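Local coordinates for enoyl-CoA hydratase/isomerase family protein (Pseudomonas syringae pv. tomato, PDB 3OT6) that belongs to the enoyl-CoA hydratase/isomerase family and probably acts on acyl-CoA thioesters, although its own substrate is not established, at residues S127-N131 and G175-K179. Numbering follows the deposited sequence.
Sequences SIGLN and GFLDK
Residues 127-130 run extended, with strand 128-129 within them, and Asn-131 (-98°/10°) turns out of line; Gly-129 is stretched almost flat (phi 169°, psi -172°), a conformation that would press a CB against the preceding carbonyl. The partner segment 175-179 is irregular: Gly-175, at phi 113°, ends helix 168-174 in a Schellman motif, Phe-176 keeps near-helical angles, and Leu-177 turns extended. The CA atoms of Ile-128 and Phe-176 lie 7.7 Å apart, and mainly side chains fill the gap, with Gly-129 CA 4.3 Å from Phe-176 CZ. The CA-to-CB bond of Phe-176 (chi1 m, chi2 -83°) points toward 127-131; Ile-128 CG2 lies 3.7 Å from Phe-176 CG and 4.2 Å from the ring centroid, 30° off the normal, an off-centre CH-pi contact, while Leu-130 CG meets the ring edge 4.1 Å from Phe-176 CZ. Ile-128 (m, t) also sends CD1 to within 3.8 Å of Leu-177 CD1. Ala-110 and Ser-159 pack against Phe-176 from neighbouring helices. Apolar packing after a Schellman C-cap thus joins the two sheets of a crotonase-like fold: the link from helix 168-174 to edge strand 179-181 of the six-stranded sheet meets strand 128-129 of the four-stranded one.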
loop_
_atom_site.group_PDB
_atom_site.type_symbol
_atom_site.label_atom_id
_atom_site.label_comp_id
_atom_site.label_asym_id
_atom_site.label_seq_id
_atom_site.Cartn_x
_atom_site.Cartn_y
_atom_site.Cartn_z
ATOM N N SER A 127 -4.785 11.146 -9.354
ATOM C CA SER A 127 -3.502 10.678 -9.844
ATOM C C SER A 127 -3.045 9.488 -9.023
ATOM O O SER A 127 -3.056 9.544 -7.759
ATOM C CB SER A 127 -2.425 11.764 -9.697
ATOM O OG SER A 127 -2.875 12.873 -10.430
ATOM N N ILE A 128 -2.581 8.455 -9.710
ATOM C CA ILE A 128 -1.948 7.373 -9.012
ATOM C C ILE A 128 -0.584 7.151 -9.638
ATOM O O ILE A 128 -0.479 6.979 -10.886
ATOM C CB ILE A 128 -2.769 6.117 -9.157
ATOM C CG1 ILE A 128 -4.116 6.263 -8.441
ATOM C CG2 ILE A 128 -1.950 4.932 -8.708
ATOM C CD1 ILE A 128 -5.075 5.234 -8.853
ATOM N N GLY A 129 0.476 7.166 -8.828
ATOM C CA GLY A 129 1.770 6.917 -9.404
ATOM C C GLY A 129 2.878 7.207 -8.451
ATOM O O GLY A 129 2.622 7.525 -7.316
ATOM N N LEU A 130 4.106 7.160 -8.968
ATOM C CA LEU A 130 5.300 7.213 -8.211
ATOM C C LEU A 130 6.065 8.462 -8.661
ATOM O O LEU A 130 6.753 8.465 -9.700
ATOM C CB LEU A 130 6.132 5.937 -8.477
ATOM C CG LEU A 130 5.446 4.635 -8.066
ATOM C CD1 LEU A 130 6.345 3.423 -8.416
ATOM C CD2 LEU A 130 5.047 4.634 -6.556
ATOM N N ASN A 131 5.965 9.541 -7.888
ATOM C CA ASN A 131 6.460 10.783 -8.437
ATOM C C ASN A 131 7.851 11.091 -7.967
ATOM O O ASN A 131 8.347 12.183 -8.192
ATOM C CB ASN A 131 5.495 11.928 -8.163
ATOM C CG ASN A 131 5.391 12.259 -6.695
ATOM O OD1 ASN A 131 5.774 11.491 -5.823
ATOM N ND2 ASN A 131 4.874 13.401 -6.421
ATOM N N GLY A 175 -1.162 -1.690 -13.438
ATOM C CA GLY A 175 -1.021 -2.685 -12.381
ATOM C C GLY A 175 -1.135 -2.179 -10.956
ATOM O O GLY A 175 -1.000 -2.962 -10.004
ATOM N N PHE A 176 -1.381 -0.865 -10.791
ATOM C CA PHE A 176 -1.670 -0.308 -9.474
ATOM C C PHE A 176 -3.026 -0.783 -8.958
ATOM O O PHE A 176 -3.191 -0.912 -7.716
ATOM C CB PHE A 176 -1.611 1.214 -9.475
ATOM C CG PHE A 176 -0.226 1.752 -9.675
ATOM C CD1 PHE A 176 0.652 1.850 -8.587
ATOM C CD2 PHE A 176 0.202 2.182 -10.937
ATOM C CE1 PHE A 176 1.975 2.302 -8.780
ATOM C CE2 PHE A 176 1.524 2.654 -11.126
ATOM C CZ PHE A 176 2.401 2.708 -10.052
ATOM N N LEU A 177 -3.971 -1.054 -9.878
ATOM C CA LEU A 177 -5.373 -1.335 -9.514
ATOM C C LEU A 177 -5.814 -2.584 -10.233
ATOM O O LEU A 177 -5.343 -2.843 -11.307
ATOM C CB LEU A 177 -6.283 -0.153 -9.936
ATOM C CG LEU A 177 -6.134 1.208 -9.221
ATOM C CD1 LEU A 177 -7.175 2.218 -9.705
ATOM C CD2 LEU A 177 -6.115 1.118 -7.628
ATOM N N ASP A 178 -6.738 -3.345 -9.671
ATOM C CA ASP A 178 -7.382 -4.478 -10.392
ATOM C C ASP A 178 -8.794 -4.088 -10.869
ATOM O O ASP A 178 -9.372 -4.754 -11.740
ATOM C CB ASP A 178 -7.426 -5.734 -9.480
ATOM C CG ASP A 178 -6.046 -6.054 -8.880
ATOM O OD1 ASP A 178 -5.124 -6.232 -9.712
ATOM O OD2 ASP A 178 -5.870 -6.069 -7.608
ATOM N N LYS A 179 -9.345 -3.008 -10.298
ATOM C CA LYS A 179 -10.713 -2.642 -10.613
ATOM C C LYS A 179 -10.937 -1.174 -10.336
ATOM O O LYS A 179 -10.441 -0.625 -9.327
ATOM C CB LYS A 179 -11.718 -3.501 -9.784
ATOM C CG LYS A 179 -13.182 -3.394 -10.163
ATOM C CD LYS A 179 -14.094 -4.181 -9.160
ATOM C CE LYS A 179 -14.146 -5.697 -9.438
ATOM N NZ LYS A 179 -14.414 -6.015 -10.922
#